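Local coordinates for endo-N-acetyl-beta-D-glucosaminidase (Hypocrea jecorina, PDB 4AC1), which hydrolyses the bond between the two N-acetylglucosamines at the core of N-linked glycans, and so deglycosylates the fungus's own cellulases, at residues 161-166 against 171-176; 35-40 against 185-190; 137-142 against 150-155. All coordinates share one frame; numbering follows the deposited sequence.

Contact 1 of 3, residues 161-166 against 171-176. With ZN (zinc ion), chain I.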
loop_
_atom_site.group_PDB
_atom_site.type_symbol
_atom_site.label_atom_id
_atom_site.label_comp_id
_atom_site.label_asym_id
_atom_site.label_seq_id
_atom_site.Cartn_x
_atom_site.Cartn_y
_atom_site.Cartn_z
ATOM N N LEU A 161 -3.287 -13.758 6.068
ATOM C CA LEU A 161 -1.983 -14.147 6.613
ATOM C C LEU A 161 -2.129 -15.093 7.811
ATOM O O LEU A 161 -1.142 -15.448 8.468
ATOM C CB LEU A 161 -1.165 -12.914 6.999
ATOM C CG LEU A 161 -0.910 -11.876 5.901
ATOM C CD1 LEU A 161 0.060 -10.829 6.394
ATOM C CD2 LEU A 161 -0.437 -12.512 4.603
ATOM N N GLU A 162 -3.379 -15.489 8.072
ATOM C CA GLU A 162 -3.754 -16.395 9.165
ATOM C C GLU A 162 -4.534 -17.606 8.647
ATOM O O GLU A 162 -5.398 -18.133 9.356
ATOM C CB GLU A 162 -4.614 -15.647 10.184
ATOM C CG GLU A 162 -3.926 -14.442 10.802
ATOM C CD GLU A 162 -4.894 -13.520 11.524
ATOM O OE1 GLU A 162 -5.590 -12.718 10.867
ATOM O OE2 GLU A 162 -4.982 -13.601 12.765
ATOM N N ASP A 163 -4.246 -18.043 7.423
ATOM C CA ASP A 163 -4.887 -19.232 6.839
ATOM C C ASP A 163 -6.413 -19.109 6.719
ATOM O O ASP A 163 -7.137 -20.115 6.788
ATOM C CB ASP A 163 -4.505 -20.506 7.625
ATOM C CG ASP A 163 -3.004 -20.639 7.847
ATOM O OD1 ASP A 163 -2.232 -20.384 6.897
ATOM O OD2 ASP A 163 -2.592 -21.009 8.975
ATOM N N SER A 164 -6.903 -17.887 6.527
ATOM C CA SER A 164 -8.338 -17.625 6.556
ATOM C C SER A 164 -8.778 -16.649 5.443
ATOM O O SER A 164 -8.152 -16.581 4.382
ATOM C CB SER A 164 -8.736 -17.146 7.953
ATOM O OG SER A 164 -10.139 -17.121 8.118
ATOM N N SER A 165 -9.862 -15.911 5.688
ATOM C CA SER A 165 -10.502 -15.090 4.669
ATOM C C SER A 165 -9.525 -14.245 3.882
ATOM O O SER A 165 -8.676 -13.560 4.458
ATOM C CB SER A 165 -11.573 -14.198 5.286
ATOM O OG SER A 165 -12.471 -14.994 6.029
ATOM N N ASN A 166 -9.685 -14.283 2.561
ATOM C CA ASN A 166 -8.701 -13.743 1.633
ATOM C C ASN A 166 -9.422 -13.238 0.392
ATOM O O ASN A 166 -10.316 -13.905 -0.138
ATOM C CB ASN A 166 -7.725 -14.877 1.290
ATOM C CG ASN A 166 -6.639 -14.489 0.290
ATOM O OD1 ASN A 166 -6.350 -13.311 0.045
ATOM N ND2 ASN A 166 -6.010 -15.511 -0.283
ATOM N N SER A 171 -2.521 -18.171 -2.300
ATOM C CA SER A 171 -2.066 -18.323 -0.927
ATOM C C SER A 171 -0.895 -17.384 -0.610
ATOM O O SER A 171 0.130 -17.399 -1.299
ATOM C CB SER A 171 -1.660 -19.777 -0.671
ATOM O OG SER A 171 -0.904 -19.859 0.525
ATOM N N TYR A 172 -1.031 -16.593 0.454
ATOM C CA TYR A 172 0.056 -15.723 0.889
ATOM C C TYR A 172 1.176 -16.498 1.569
ATOM O O TYR A 172 2.316 -16.059 1.551
ATOM C CB TYR A 172 -0.467 -14.602 1.789
ATOM C CG TYR A 172 -1.102 -13.493 0.986
ATOM C CD1 TYR A 172 -2.460 -13.536 0.664
ATOM C CD2 TYR A 172 -0.344 -12.414 0.519
ATOM C CE1 TYR A 172 -3.050 -12.549 -0.095
ATOM C CE2 TYR A 172 -0.922 -11.415 -0.254
ATOM C CZ TYR A 172 -2.279 -11.488 -0.545
ATOM O OH TYR A 172 -2.857 -10.496 -1.301
ATOM N N THR A 173 0.867 -17.643 2.180
ATOM C CA THR A 173 1.945 -18.440 2.767
ATOM C C THR A 173 2.760 -19.107 1.663
ATOM O O THR A 173 3.983 -19.127 1.747
ATOM C CB THR A 173 1.474 -19.482 3.778
ATOM O OG1 THR A 173 0.412 -20.231 3.200
ATOM C CG2 THR A 173 1.009 -18.822 5.084
ATOM N N ALA A 174 2.115 -19.595 0.604
ATOM C CA ALA A 174 2.855 -20.134 -0.544
ATOM C C ALA A 174 3.695 -19.032 -1.194
ATOM O O ALA A 174 4.867 -19.246 -1.508
ATOM C CB ALA A 174 1.908 -20.743 -1.552
ATOM N N LEU A 175 3.093 -17.860 -1.413
ATOM C CA LEU A 175 3.819 -16.712 -1.975
ATOM C C LEU A 175 5.046 -16.337 -1.147
ATOM O O LEU A 175 6.134 -16.095 -1.697
ATOM C CB LEU A 175 2.892 -15.504 -2.113
ATOM C CG LEU A 175 3.486 -14.244 -2.745
ATOM C CD1 LEU A 175 3.908 -14.503 -4.172
ATOM C CD2 LEU A 175 2.481 -13.106 -2.685
ATOM N N GLN A 176 4.878 -16.277 0.174
ATOM C CA GLN A 176 6.000 -15.939 1.045
ATOM C C GLN A 176 7.120 -16.971 0.879
ATOM O O GLN A 176 8.302 -16.609 0.814
ATOM C CB GLN A 176 5.552 -15.803 2.515
ATOM C CG GLN A 176 6.691 -15.747 3.548
ATOM C CD GLN A 176 7.621 -14.555 3.383
ATOM O OE1 GLN A 176 7.181 -13.432 3.109
ATOM N NE2 GLN A 176 8.909 -14.781 3.584
HETATM ZN ZN ZN I . -0.603 -21.744 9.213
HETATM O O HOH W 1 -2.087 -19.321 3.607
HETATM O O HOH W 2 0.010 -21.707 7.333
HETATM O O HOH W 3 -1.357 -23.639 8.994
HETATM O O HOH W 4 -1.101 -21.916 11.332
HETATM O O HOH W 5 1.069 -22.586 9.678
#

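Contact 2 of 3, residues 35-40 against 185-190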
loop_
_atom_site.group_PDB
_atom_site.type_symbol
_atom_site.label_atom_id
_atom_site.label_comp_id
_atom_site.label_asym_id
_atom_site.label_seq_id
_atom_site.Cartn_x
_atom_site.Cartn_y
_atom_site.Cartn_z
ATOM N N HIS A 35 6.910 6.435 3.185
ATOM C CA HIS A 35 6.411 6.010 1.881
ATOM C C HIS A 35 5.093 6.677 1.559
ATOM O O HIS A 35 4.207 6.722 2.419
ATOM C CB HIS A 35 6.205 4.487 1.868
ATOM C CG HIS A 35 7.457 3.723 2.123
ATOM N ND1 HIS A 35 7.950 3.513 3.394
ATOM C CD2 HIS A 35 8.358 3.187 1.269
ATOM C CE1 HIS A 35 9.096 2.860 3.310
ATOM N NE2 HIS A 35 9.366 2.659 2.031
ATOM N N LEU A 36 4.939 7.130 0.316
ATOM C CA LEU A 36 3.688 7.676 -0.184
ATOM C C LEU A 36 3.298 6.785 -1.361
ATOM O O LEU A 36 4.096 6.647 -2.311
ATOM C CB LEU A 36 3.871 9.136 -0.627
ATOM C CG LEU A 36 2.653 9.992 -1.028
ATOM C CD1 LEU A 36 2.039 9.595 -2.370
ATOM C CD2 LEU A 36 1.577 10.069 0.072
ATOM N N ILE A 37 2.108 6.179 -1.304
ATOM C CA ILE A 37 1.656 5.254 -2.342
ATOM C C ILE A 37 0.551 5.911 -3.180
ATOM O O ILE A 37 -0.583 6.089 -2.714
ATOM C CB ILE A 37 1.199 3.881 -1.758
ATOM C CG1 ILE A 37 2.319 3.265 -0.902
ATOM C CG2 ILE A 37 0.808 2.931 -2.900
ATOM C CD1 ILE A 37 2.000 1.899 -0.308
ATOM N N VAL A 38 0.916 6.299 -4.403
ATOM C CA VAL A 38 -0.014 6.893 -5.370
ATOM C C VAL A 38 -0.861 5.762 -5.949
ATOM O O VAL A 38 -0.328 4.749 -6.404
ATOM C CB VAL A 38 0.744 7.637 -6.490
ATOM C CG1 VAL A 38 -0.219 8.163 -7.569
ATOM C CG2 VAL A 38 1.550 8.787 -5.884
ATOM N N CYS A 39 -2.176 5.942 -5.938
ATOM C CA CYS A 39 -3.092 4.861 -6.292
ATOM C C CYS A 39 -4.448 5.425 -6.739
ATOM O O CYS A 39 -4.691 6.613 -6.558
ATOM C CB CYS A 39 -3.268 3.910 -5.098
ATOM S SG CYS A 39 -3.951 4.653 -3.587
ATOM N N SER A 40 -5.332 4.612 -7.322
ATOM C CA SER A 40 -5.078 3.230 -7.719
ATOM C C SER A 40 -4.869 3.141 -9.220
ATOM O O SER A 40 -5.702 3.594 -10.011
ATOM C CB SER A 40 -6.244 2.326 -7.328
ATOM O OG SER A 40 -6.429 2.314 -5.923
ATOM N N TRP A 185 7.475 -5.934 2.060
ATOM C CA TRP A 185 6.552 -6.025 3.193
ATOM C C TRP A 185 5.119 -6.212 2.720
ATOM O O TRP A 185 4.827 -6.123 1.514
ATOM C CB TRP A 185 6.665 -4.816 4.152
ATOM C CG TRP A 185 6.061 -3.536 3.649
ATOM C CD1 TRP A 185 4.757 -3.146 3.769
ATOM C CD2 TRP A 185 6.737 -2.472 2.959
ATOM N NE1 TRP A 185 4.568 -1.918 3.196
ATOM C CE2 TRP A 185 5.770 -1.475 2.703
ATOM C CE3 TRP A 185 8.058 -2.264 2.527
ATOM C CZ2 TRP A 185 6.069 -0.299 2.015
ATOM C CZ3 TRP A 185 8.359 -1.086 1.862
ATOM C CH2 TRP A 185 7.363 -0.118 1.609
ATOM N N TYR A 186 4.249 -6.478 3.693
ATOM C CA TYR A 186 2.826 -6.660 3.484
ATOM C C TYR A 186 2.064 -5.524 4.162
ATOM O O TYR A 186 2.150 -5.346 5.388
ATOM C CB TYR A 186 2.385 -8.019 4.045
ATOM C CG TYR A 186 3.112 -9.203 3.433
ATOM C CD1 TYR A 186 2.678 -9.754 2.228
ATOM C CD2 TYR A 186 4.227 -9.774 4.063
ATOM C CE1 TYR A 186 3.340 -10.816 1.651
ATOM C CE2 TYR A 186 4.899 -10.860 3.483
ATOM C CZ TYR A 186 4.434 -11.377 2.288
ATOM O OH TYR A 186 5.109 -12.444 1.724
ATOM N N ASN A 187 1.354 -4.742 3.353
ATOM C CA ASN A 187 0.468 -3.682 3.827
ATOM C C ASN A 187 -0.800 -4.356 4.307
ATOM O O ASN A 187 -1.748 -4.556 3.546
ATOM C CB ASN A 187 0.162 -2.727 2.675
ATOM C CG ASN A 187 1.363 -1.911 2.279
ATOM O OD1 ASN A 187 1.891 -1.141 3.089
ATOM N ND2 ASN A 187 1.817 -2.089 1.035
ATOM N N THR A 188 -0.797 -4.743 5.576
ATOM C CA THR A 188 -1.767 -5.732 6.037
ATOM C C THR A 188 -3.042 -5.042 6.513
ATOM O O THR A 188 -3.003 -4.168 7.383
ATOM C CB THR A 188 -1.137 -6.656 7.099
ATOM O OG1 THR A 188 0.049 -7.256 6.565
ATOM C CG2 THR A 188 -2.064 -7.788 7.476
ATOM N N GLN A 189 -4.166 -5.399 5.891
ATOM C CA GLN A 189 -5.407 -4.664 6.128
ATOM C C GLN A 189 -6.139 -5.188 7.371
ATOM O O GLN A 189 -6.850 -6.200 7.302
ATOM C CB GLN A 189 -6.305 -4.709 4.886
ATOM C CG GLN A 189 -5.569 -4.401 3.579
ATOM C CD GLN A 189 -6.500 -4.176 2.402
ATOM O OE1 GLN A 189 -7.538 -3.539 2.556
ATOM N NE2 GLN A 189 -6.144 -4.689 1.232
ATOM N N PHE A 190 -5.938 -4.504 8.502
ATOM C CA PHE A 190 -6.642 -4.800 9.760
ATOM C C PHE A 190 -7.947 -3.999 9.830
ATOM O O PHE A 190 -8.139 -3.138 10.709
ATOM C CB PHE A 190 -5.765 -4.487 10.988
ATOM C CG PHE A 190 -4.559 -5.392 11.146
ATOM C CD1 PHE A 190 -3.365 -5.126 10.468
ATOM C CD2 PHE A 190 -4.610 -6.492 12.001
ATOM C CE1 PHE A 190 -2.258 -5.951 10.628
ATOM C CE2 PHE A 190 -3.505 -7.322 12.172
ATOM C CZ PHE A 190 -2.322 -7.046 11.485
#

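Contact 3 of 3, residues 137-142 against 150-155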
loop_
_atom_site.group_PDB
_atom_site.type_symbol
_atom_site.label_atom_id
_atom_site.label_comp_id
_atom_site.label_asym_id
_atom_site.label_seq_id
_atom_site.Cartn_x
_atom_site.Cartn_y
_atom_site.Cartn_z
ATOM N N ARG A 137 4.588 -15.086 -10.930
ATOM C CA ARG A 137 5.203 -14.562 -12.138
ATOM C C ARG A 137 5.321 -13.048 -12.076
ATOM O O ARG A 137 6.363 -12.496 -12.401
ATOM C CB ARG A 137 4.400 -14.974 -13.373
ATOM C CG ARG A 137 4.870 -14.305 -14.666
ATOM C CD ARG A 137 4.113 -14.774 -15.891
ATOM N NE ARG A 137 2.687 -14.466 -15.835
ATOM C CZ ARG A 137 1.803 -14.840 -16.757
ATOM N NH1 ARG A 137 2.204 -15.555 -17.800
ATOM N NH2 ARG A 137 0.522 -14.517 -16.629
ATOM N N LEU A 138 4.253 -12.371 -11.670
ATOM C CA LEU A 138 4.269 -10.918 -11.669
ATOM C C LEU A 138 5.368 -10.360 -10.774
ATOM O O LEU A 138 6.100 -9.455 -11.163
ATOM C CB LEU A 138 2.904 -10.390 -11.241
ATOM C CG LEU A 138 2.699 -8.876 -11.189
ATOM C CD1 LEU A 138 3.053 -8.191 -12.523
ATOM C CD2 LEU A 138 1.264 -8.583 -10.774
ATOM N N ILE A 139 5.464 -10.899 -9.562
ATOM C CA ILE A 139 6.470 -10.462 -8.601
ATOM C C ILE A 139 7.873 -10.800 -9.093
ATOM O O ILE A 139 8.759 -9.955 -9.053
ATOM C CB ILE A 139 6.210 -11.093 -7.223
ATOM C CG1 ILE A 139 4.896 -10.540 -6.671
ATOM C CG2 ILE A 139 7.395 -10.863 -6.251
ATOM C CD1 ILE A 139 4.431 -11.176 -5.428
ATOM N N ALA A 140 8.077 -12.038 -9.552
ATOM C CA ALA A 140 9.391 -12.431 -10.047
ATOM C C ALA A 140 9.856 -11.598 -11.243
ATOM O O ALA A 140 11.030 -11.239 -11.344
ATOM C CB ALA A 140 9.420 -13.931 -10.386
ATOM N N ARG A 141 8.926 -11.295 -12.141
ATOM C CA ARG A 141 9.216 -10.502 -13.324
ATOM C C ARG A 141 9.537 -9.050 -12.961
ATOM O O ARG A 141 10.499 -8.479 -13.492
ATOM C CB ARG A 141 8.067 -10.568 -14.339
ATOM C CG ARG A 141 8.269 -9.721 -15.584
ATOM C CD ARG A 141 9.479 -10.118 -16.412
ATOM N NE ARG A 141 9.518 -9.300 -17.621
ATOM C CZ ARG A 141 8.794 -9.550 -18.708
ATOM N NH1 ARG A 141 8.003 -10.617 -18.748
ATOM N NH2 ARG A 141 8.862 -8.737 -19.755
ATOM N N LEU A 142 8.750 -8.467 -12.049
ATOM C CA LEU A 142 9.051 -7.115 -11.549
ATOM C C LEU A 142 10.436 -7.064 -10.923
ATOM O O LEU A 142 11.215 -6.146 -11.190
ATOM C CB LEU A 142 7.996 -6.667 -10.538
ATOM C CG LEU A 142 6.671 -6.159 -11.113
ATOM C CD1 LEU A 142 5.639 -6.058 -10.003
ATOM C CD2 LEU A 142 6.848 -4.806 -11.810
ATOM N N PHE A 150 14.226 -1.987 -5.944
ATOM C CA PHE A 150 12.836 -1.599 -6.244
ATOM C C PHE A 150 11.918 -2.187 -5.172
ATOM O O PHE A 150 12.107 -3.324 -4.758
ATOM C CB PHE A 150 12.443 -2.131 -7.611
ATOM C CG PHE A 150 11.122 -1.615 -8.114
ATOM C CD1 PHE A 150 10.992 -0.295 -8.541
ATOM C CD2 PHE A 150 10.017 -2.456 -8.199
ATOM C CE1 PHE A 150 9.777 0.189 -9.018
ATOM C CE2 PHE A 150 8.788 -1.975 -8.679
ATOM C CZ PHE A 150 8.672 -0.653 -9.079
ATOM N N LEU A 151 10.961 -1.403 -4.686
ATOM C CA LEU A 151 10.086 -1.881 -3.614
ATOM C C LEU A 151 8.907 -2.645 -4.181
ATOM O O LEU A 151 8.223 -2.157 -5.065
ATOM C CB LEU A 151 9.609 -0.728 -2.722
ATOM C CG LEU A 151 10.746 -0.022 -1.977
ATOM C CD1 LEU A 151 10.205 1.179 -1.230
ATOM C CD2 LEU A 151 11.502 -0.968 -1.027
ATOM N N ILE A 152 8.699 -3.865 -3.705
ATOM C CA ILE A 152 7.548 -4.664 -4.112
ATOM C C ILE A 152 6.793 -5.058 -2.858
ATOM O O ILE A 152 7.344 -5.703 -1.970
ATOM C CB ILE A 152 7.949 -5.920 -4.921
ATOM C CG1 ILE A 152 8.725 -5.519 -6.189
ATOM C CG2 ILE A 152 6.710 -6.739 -5.311
ATOM C CD1 ILE A 152 9.244 -6.678 -7.036
ATOM N N THR A 153 5.523 -4.660 -2.793
ATOM C CA THR A 153 4.700 -4.980 -1.639
ATOM C C THR A 153 3.362 -5.558 -2.086
ATOM O O THR A 153 3.004 -5.486 -3.263
ATOM C CB THR A 153 4.500 -3.737 -0.733
ATOM O OG1 THR A 153 3.786 -2.729 -1.452
ATOM C CG2 THR A 153 5.826 -3.156 -0.315
ATOM N N LEU A 154 2.645 -6.170 -1.146
ATOM C CA LEU A 154 1.266 -6.584 -1.377
ATOM C C LEU A 154 0.425 -6.068 -0.230
ATOM O O LEU A 154 0.968 -5.649 0.792
ATOM C CB LEU A 154 1.146 -8.100 -1.530
ATOM C CG LEU A 154 1.837 -8.675 -2.765
ATOM C CD1 LEU A 154 3.281 -9.121 -2.453
ATOM C CD2 LEU A 154 1.006 -9.783 -3.379
ATOM N N ALA A 155 -0.898 -6.121 -0.393
ATOM C CA ALA A 155 -1.831 -5.657 0.621
ATOM C C ALA A 155 -2.841 -6.757 0.986
ATOM O O ALA A 155 -4.043 -6.604 0.765
ATOM C CB ALA A 155 -2.539 -4.385 0.128
#

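Contact 1 of 3, residues 161-166 against 171-176
L161 and Y172 are where the two backbones come nearest, their CA atoms 6.3 Å apart. Segment 161-166, mostly loop with no strand, curls past the first turn of helix 172-179, and no hydrogen bond joins the segments directly. This is the loop leading from strand 151-154 into its helix in the (beta/alpha)8 barrel of family 18. S171 is the N-cap of that helix: its OG accepts from A174 N at 3.0 Å and an almost straight 172°.

Y172 carries the contact. CD2 of L161 presses obliquely on its root, 3.5 Å from Y172 CB. Farther out, off the CE1 edge, N166 meets the ring, OD1 lying in the ring plane 3.4 Å from Y172 CE1, with amide and ring planes 62° apart. CG of N166 points directly away from its own backbone N (chi1 179°), which swings the amide over to the tyrosine; there OD1 takes S168 N and ND2 gives to F170 O, fixing its flip. The Y172 hydroxyl pairs with S168 OG, joining the same loop. A leucine in place of Y172 would probably leave S168 OG without this mate and open a gap beside N166 OD1.

Loosely, and in one of two threonine conformers, D163 OD1 comes 4.0 Å from T173 CG2 at the exposed end. In that conformer a water, 2.7 Å from T173 OG1, gives a weak bond to D163 OD1. D163 OD2 binds the zinc ion at 2.1 Å beside N209 OD1 and four waters, and one of those waters donates to D163 OD1 at 2.6 Å.

Contact 2 of 3, residues 35-40 against 185-190
H35, first in its strand, meets W185 across the interior of the (beta/alpha)8 barrel. The pair is T-shaped: the six-membered ring of the indole sends its edge toward one face of the imidazole, with centroids 4.7 Å apart and planes at 63°. W185 CH2 does the touching, over the rim of the histidine ring at 3.4 Å from H35 NE2. CG of W185 sits between its backbone N and carbonyl carbon (chi1 74°), and from there the indole reaches inward.

Two residues on, I37 also points inward, and its extended chain brings CD1 to 4.2 Å from N187 ND2. The backbones stay well apart, with 10.9 Å between the CA atoms of I37 and N187, so side chains alone span the gap. Within segment 185-190, W185 NE1 donates to N187 OD1 at 2.8 Å; the oxygen lies in the indole plane, but the donor stands 53° out of the carbonyl plane. N187 ND2 makes a weak bond to D123 OD1.

Strand 35-42 runs between parallel neighbours 4-9 and 77-83, while strand 185-189 lies between 151-154 and 216-221. The two therefore face each other from opposite walls, and W185 also packs on I6 of strand 4-9 and V217 of strand 216-221.

Contact 3 of 3, residues 137-142 against 150-155
I139 and I152 are the nearest pair of residues between segments 137-142 and 150-155, with CA atoms 7.4 Å apart. The short helical segment runs almost antiparallel to the strand, at 166°, and the two axes come within 9.9 Å, which leaves room for one interlocking layer of aliphatic side chains.

The contact itself is wholly apolar, and four buried residues make it. From the helix, I139 and L142, one turn apart, both point at the sheet; from the strand come I152 and L154. The tip of I152 settles beside the helix backbone: CD1 is 3.7 Å from L142 CB and 3.9 Å from the carbonyl oxygen of I139, so the methyl lies against the helix backbone. The CG2 branches of I139 and I152 face each other more loosely, at 4.3 Å. Further along the strand, I139 and L154 meet tip to tip, CD1 to CD1 at 3.8 Å. I139 gets there by an extended outer chain (chi2 173°), whereas L154 turns its methyls to a chi2 of 93°, well off a staggered position. Its CA-CB bond does not aim at the helix, but the branch CD1 does reach it.

The polar bonds lie around this layer. R141, on the outer side of the helix, forms salt bridges with E104 and D145. On the strand, T153 faces away from the helix and its OG1 bonds to D123 OD1 inside the barrel, while I152 N donates to D184 OD2.

The helix thus follows strand 121-125 and lies over strand 151-154 next to it: a beta-alpha-beta crossover, the repeating unit of the (beta/alpha)8 barrel in glycoside hydrolase family 18.

In the fold
Contact 2 spans the barrel interior, contact 3 joins wall to covering helix, and contact 1 lies in a strand-to-helix loop at the strands' C-terminal rim. Contacts 2 and 3 meet along paired strands, N187 N probably hydrogen-bonded to L154 O at 2.7 Å. Contact 1 packs on contact 3 (L175 CD1 to I139 CD1, 3.6 Å) and reaches contact 2 through a probable hydrogen bond, Q176 OE1 to Y186 OH at 2.7 Å. Y172, N187 and L154 each bring a side chain to about 7 Å from that of D125, in the family 18 DxDxE signature. Q189 and E127 share a zinc ion; an acetate ion, probably from the crystallisation liquor, about 6 Å from the N187 side chain may mark a pocket.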